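Local coordinates for lovastatin nonaketide synthase, polyketide synthase component (PDB 7CPX), which builds dihydromonacolin L, the nonaketide precursor of lovastatin, from malonyl-CoA as a multidomain homodimer working with its partner LovC, at residues A[2286-2298]-A[2321-2334]. The protein carries 2 engineered substitutions. Sequence-based numbering, arbitrary orientation.
Sequences LDFFVMFSSIVAV and RVASGLAASTIDIG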
loop_
_atom_site.group_PDB
_atom_site.type_symbol
_atom_site.label_atom_id
_atom_site.label_comp_id
_atom_site.label_asym_id
_atom_site.label_seq_id
_atom_site.Cartn_x
_atom_site.Cartn_y
_atom_site.Cartn_z
ATOM N N LEU A 2286 36.077 -32.801 49.081
ATOM C CA LEU A 2286 35.496 -32.646 47.756
ATOM C C LEU A 2286 34.026 -32.271 47.867
ATOM O O LEU A 2286 33.259 -32.922 48.582
ATOM C CB LEU A 2286 35.649 -33.936 46.952
ATOM C CG LEU A 2286 37.072 -34.425 46.685
ATOM C CD1 LEU A 2286 37.057 -35.586 45.709
ATOM C CD2 LEU A 2286 37.940 -33.304 46.151
ATOM N N ASP A 2287 33.634 -31.209 47.163
ATOM C CA ASP A 2287 32.217 -30.879 47.064
ATOM C C ASP A 2287 31.449 -31.991 46.365
ATOM O O ASP A 2287 30.267 -32.208 46.653
ATOM C CB ASP A 2287 32.036 -29.560 46.318
ATOM C CG ASP A 2287 32.793 -28.417 46.961
ATOM O OD1 ASP A 2287 32.985 -28.452 48.195
ATOM O OD2 ASP A 2287 33.200 -27.487 46.234
ATOM N N PHE A 2288 32.102 -32.701 45.450
ATOM C CA PHE A 2288 31.469 -33.796 44.732
ATOM C C PHE A 2288 32.544 -34.743 44.227
ATOM O O PHE A 2288 33.673 -34.332 43.948
ATOM C CB PHE A 2288 30.628 -33.281 43.560
ATOM C CG PHE A 2288 31.424 -32.529 42.531
ATOM C CD1 PHE A 2288 32.111 -33.203 41.539
ATOM C CD2 PHE A 2288 31.483 -31.148 42.555
ATOM C CE1 PHE A 2288 32.844 -32.518 40.594
ATOM C CE2 PHE A 2288 32.212 -30.456 41.611
ATOM C CZ PHE A 2288 32.894 -31.142 40.626
ATOM N N PHE A 2289 32.176 -36.018 44.113
ATOM C CA PHE A 2289 32.993 -37.035 43.450
ATOM C C PHE A 2289 32.052 -37.751 42.486
ATOM O O PHE A 2289 31.461 -38.782 42.817
ATOM C CB PHE A 2289 33.636 -37.987 44.459
ATOM C CG PHE A 2289 34.801 -38.773 43.908
ATOM C CD1 PHE A 2289 34.851 -39.135 42.572
ATOM C CD2 PHE A 2289 35.846 -39.146 44.733
ATOM C CE1 PHE A 2289 35.918 -39.856 42.074
ATOM C CE2 PHE A 2289 36.916 -39.866 44.239
ATOM C CZ PHE A 2289 36.952 -40.220 42.908
ATOM N N VAL A 2290 31.916 -37.195 41.289
ATOM C CA VAL A 2290 31.011 -37.729 40.280
ATOM C C VAL A 2290 31.777 -38.732 39.432
ATOM O O VAL A 2290 32.766 -38.381 38.779
ATOM C CB VAL A 2290 30.424 -36.611 39.408
ATOM C CG1 VAL A 2290 29.499 -37.196 38.359
ATOM C CG2 VAL A 2290 29.683 -35.606 40.266
ATOM N N MET A 2291 31.320 -39.978 39.438
ATOM C CA MET A 2291 31.915 -41.048 38.651
ATOM C C MET A 2291 30.985 -41.357 37.486
ATOM O O MET A 2291 29.834 -41.755 37.694
ATOM C CB MET A 2291 32.156 -42.284 39.516
ATOM C CG MET A 2291 33.478 -42.252 40.265
ATOM S SD MET A 2291 33.445 -43.215 41.786
ATOM C CE MET A 2291 32.599 -42.077 42.878
ATOM N N PHE A 2292 31.489 -41.175 36.269
ATOM C CA PHE A 2292 30.676 -41.273 35.058
ATOM C C PHE A 2292 30.421 -42.740 34.748
ATOM O O PHE A 2292 31.213 -43.410 34.085
ATOM C CB PHE A 2292 31.363 -40.570 33.896
ATOM C CG PHE A 2292 31.218 -39.077 33.920
ATOM C CD1 PHE A 2292 31.538 -38.353 35.053
ATOM C CD2 PHE A 2292 30.769 -38.396 32.804
ATOM C CE1 PHE A 2292 31.404 -36.982 35.076
ATOM C CE2 PHE A 2292 30.635 -37.025 32.818
ATOM C CZ PHE A 2292 30.954 -36.315 33.956
ATOM N N SER A 2293 29.293 -43.242 35.238
ATOM C CA SER A 2293 28.861 -44.588 34.916
ATOM C C SER A 2293 28.023 -44.583 33.643
ATOM O O SER A 2293 27.484 -43.555 33.222
ATOM C CB SER A 2293 28.051 -45.183 36.068
ATOM O OG SER A 2293 28.831 -45.272 37.247
ATOM N N SER A 2294 27.923 -45.751 33.024
ATOM C CA SER A 2294 27.081 -45.941 31.855
ATOM C C SER A 2294 25.783 -46.618 32.266
ATOM O O SER A 2294 25.738 -47.384 33.231
ATOM C CB SER A 2294 27.795 -46.777 30.793
ATOM O OG SER A 2294 26.910 -47.120 29.741
ATOM N N ILE A 2295 24.717 -46.325 31.518
ATOM C CA ILE A 2295 23.419 -46.901 31.836
ATOM C C ILE A 2295 23.469 -48.417 31.775
ATOM O O ILE A 2295 22.626 -49.091 32.376
ATOM C CB ILE A 2295 22.337 -46.343 30.889
ATOM C CG1 ILE A 2295 20.943 -46.706 31.400
ATOM C CG2 ILE A 2295 22.533 -46.882 29.484
ATOM C CD1 ILE A 2295 20.666 -46.226 32.807
ATOM N N VAL A 2296 24.444 -48.976 31.055
ATOM C CA VAL A 2296 24.654 -50.415 31.079
ATOM C C VAL A 2296 24.999 -50.881 32.484
ATOM O O VAL A 2296 24.759 -52.042 32.830
ATOM C CB VAL A 2296 25.760 -50.814 30.081
ATOM C CG1 VAL A 2296 25.475 -50.218 28.713
ATOM C CG2 VAL A 2296 27.115 -50.366 30.588
ATOM N N ALA A 2297 25.565 -49.998 33.308
ATOM C CA ALA A 2297 25.821 -50.352 34.698
ATOM C C ALA A 2297 24.525 -50.627 35.445
ATOM O O ALA A 2297 24.522 -51.375 36.429
ATOM C CB ALA A 2297 26.597 -49.233 35.389
ATOM N N VAL A 2298 23.422 -50.029 35.001
ATOM C CA VAL A 2298 22.142 -50.205 35.676
ATOM C C VAL A 2298 21.327 -51.339 35.063
ATOM O O VAL A 2298 20.471 -51.918 35.740
ATOM C CB VAL A 2298 21.347 -48.891 35.645
ATOM C CG1 VAL A 2298 19.993 -49.065 36.319
ATOM C CG2 VAL A 2298 22.140 -47.782 36.306
ATOM N N ARG A 2321 31.468 -44.077 49.739
ATOM C CA ARG A 2321 32.111 -42.807 50.037
ATOM C C ARG A 2321 31.128 -41.836 50.673
ATOM O O ARG A 2321 31.488 -41.094 51.593
ATOM C CB ARG A 2321 32.701 -42.232 48.749
ATOM C CG ARG A 2321 33.356 -40.883 48.895
ATOM C CD ARG A 2321 34.082 -40.480 47.625
ATOM N NE ARG A 2321 34.458 -39.073 47.657
ATOM C CZ ARG A 2321 35.566 -38.608 48.219
ATOM N NH1 ARG A 2321 36.447 -39.417 48.783
ATOM N NH2 ARG A 2321 35.791 -37.299 48.219
ATOM N N VAL A 2322 29.883 -41.829 50.193
ATOM C CA VAL A 2322 28.838 -41.067 50.867
ATOM C C VAL A 2322 28.579 -41.640 52.253
ATOM O O VAL A 2322 28.430 -40.898 53.231
ATOM C CB VAL A 2322 27.557 -41.041 50.017
ATOM C CG1 VAL A 2322 26.380 -40.564 50.851
ATOM C CG2 VAL A 2322 27.754 -40.144 48.814
ATOM N N ALA A 2323 28.520 -42.969 52.361
ATOM C CA ALA A 2323 28.367 -43.602 53.664
ATOM C C ALA A 2323 29.529 -43.276 54.590
ATOM O O ALA A 2323 29.381 -43.379 55.813
ATOM C CB ALA A 2323 28.243 -45.117 53.499
ATOM N N SER A 2324 30.674 -42.888 54.038
ATOM C CA SER A 2324 31.838 -42.508 54.824
ATOM C C SER A 2324 31.852 -41.028 55.176
ATOM O O SER A 2324 32.818 -40.560 55.787
ATOM C CB SER A 2324 33.121 -42.867 54.067
ATOM O OG SER A 2324 33.176 -44.253 53.788
ATOM N N GLY A 2325 30.815 -40.282 54.806
ATOM C CA GLY A 2325 30.768 -38.862 55.085
ATOM C C GLY A 2325 31.430 -37.990 54.046
ATOM O O GLY A 2325 31.786 -36.847 54.353
ATOM N N LEU A 2326 31.608 -38.490 52.827
ATOM C CA LEU A 2326 32.301 -37.775 51.765
ATOM C C LEU A 2326 31.376 -37.607 50.570
ATOM O O LEU A 2326 30.654 -38.536 50.197
ATOM C CB LEU A 2326 33.564 -38.526 51.344
ATOM C CG LEU A 2326 34.615 -38.733 52.432
ATOM C CD1 LEU A 2326 35.459 -39.956 52.120
ATOM C CD2 LEU A 2326 35.490 -37.502 52.571
ATOM N N ALA A 2327 31.405 -36.420 49.967
ATOM C CA ALA A 2327 30.570 -36.161 48.803
ATOM C C ALA A 2327 30.937 -37.104 47.667
ATOM O O ALA A 2327 32.114 -37.323 47.370
ATOM C CB ALA A 2327 30.726 -34.712 48.348
ATOM N N ALA A 2328 29.915 -37.665 47.027
ATOM C CA ALA A 2328 30.117 -38.562 45.899
ATOM C C ALA A 2328 28.769 -38.828 45.252
ATOM O O ALA A 2328 27.716 -38.601 45.853
ATOM C CB ALA A 2328 30.774 -39.875 46.332
ATOM N N SER A 2329 28.819 -39.319 44.017
ATOM C CA SER A 2329 27.620 -39.650 43.259
ATOM C C SER A 2329 28.064 -40.279 41.947
ATOM O O SER A 2329 29.238 -40.214 41.569
ATOM C CB SER A 2329 26.747 -38.422 43.004
ATOM O OG SER A 2329 27.480 -37.417 42.325
ATOM N N THR A 2330 27.110 -40.896 41.258
ATOM C CA THR A 2330 27.343 -41.476 39.947
ATOM C C THR A 2330 26.216 -41.077 39.010
ATOM O O THR A 2330 25.079 -40.858 39.435
ATOM C CB THR A 2330 27.439 -43.003 40.004
ATOM O OG1 THR A 2330 26.293 -43.532 40.682
ATOM C CG2 THR A 2330 28.697 -43.427 40.727
ATOM N N ILE A 2331 26.548 -40.985 37.728
ATOM C CA ILE A 2331 25.591 -40.679 36.675
ATOM C C ILE A 2331 25.634 -41.835 35.690
ATOM O O ILE A 2331 26.661 -42.066 35.039
ATOM C CB ILE A 2331 25.899 -39.343 35.987
ATOM C CG1 ILE A 2331 27.362 -39.284 35.534
ATOM C CG2 ILE A 2331 25.619 -38.203 36.931
ATOM C CD1 ILE A 2331 27.759 -37.959 34.926
ATOM N N ASP A 2332 24.532 -42.574 35.587
ATOM C CA ASP A 2332 24.452 -43.706 34.669
ATOM C C ASP A 2332 24.012 -43.163 33.315
ATOM O O ASP A 2332 22.832 -43.137 32.961
ATOM C CB ASP A 2332 23.502 -44.766 35.204
ATOM C CG ASP A 2332 23.740 -45.067 36.670
ATOM O OD1 ASP A 2332 23.261 -44.291 37.523
ATOM O OD2 ASP A 2332 24.415 -46.073 36.970
ATOM N N ILE A 2333 24.996 -42.715 32.551
ATOM C CA ILE A 2333 24.743 -41.999 31.308
ATOM C C ILE A 2333 24.346 -42.981 30.218
ATOM O O ILE A 2333 24.833 -44.116 30.157
ATOM C CB ILE A 2333 25.984 -41.186 30.895
ATOM C CG1 ILE A 2333 26.436 -40.266 32.030
ATOM C CG2 ILE A 2333 25.676 -40.361 29.663
ATOM C CD1 ILE A 2333 27.890 -39.885 31.943
ATOM N N GLY A 2334 23.448 -42.537 29.345
ATOM C CA GLY A 2334 23.110 -43.294 28.159
ATOM C C GLY A 2334 24.107 -43.040 27.051
ATOM O O GLY A 2334 25.304 -42.881 27.310
#
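The end of Ile2331 lies over one face of the Phe2292 ring, its CD1 3.5 Å from the ring centroid and 3° off the ring normal, a CH-pi contact. As bridge partners on one face of the sheet, the two side chains lie side by side, and a chi1 of 51° carries CD1 of Ile2331 over the ring. Val2290 CG1 meets the same methyl at 3.9 Å, and Ile2333 CD1 approaches the ring obliquely. Helix 2363-2385 packs on this face, touching Val2290 and Ile2331. Met2291 and Thr2330 pair on the other face, CB against CG2; there helix 2305-2323 reaches Met2291, and Ser2293 OG bonds to Asn2311 O of the same helix.

Between the two layers of side chains runs the hydrogen-bond ladder of two parallel strands, in which each alternately gives and receives: Ser2329 N to Phe2289 O, Met2291 N to Ser2329 O (3.0 Å, 161°), then weak links through Ile2331, and firm ones again from Ile2333 N to Ser2293 O (2.7 Å) and Ile2295 N to Ile2333 O.

At the start of the strands, the extended Arg2321 crosses Phe2289 at about a right angle; the edge of the aromatic ring, at CD2, meets one face of the guanidinium, and Leu2326 CB lies over the opposite face. NE donates to Ala2327 O (2.9 Å), while NH1 bonds to Phe2277 O and His2274 ND1, so several bonds fix the group's rotation. At the far end, Ser2294 OG weakly caps Val2296 N. The pair exemplifies how adjacent parallel strands of a Rossmann-type sheet, here in the ketoreductase domain and joined by a right-handed beta-alpha-beta crossover through helix 2305-2323, pack side chains on both faces while their C-terminal ends, Phe2292 to Ile2295 with Ile2333 and Gly2334, line the NADP pocket.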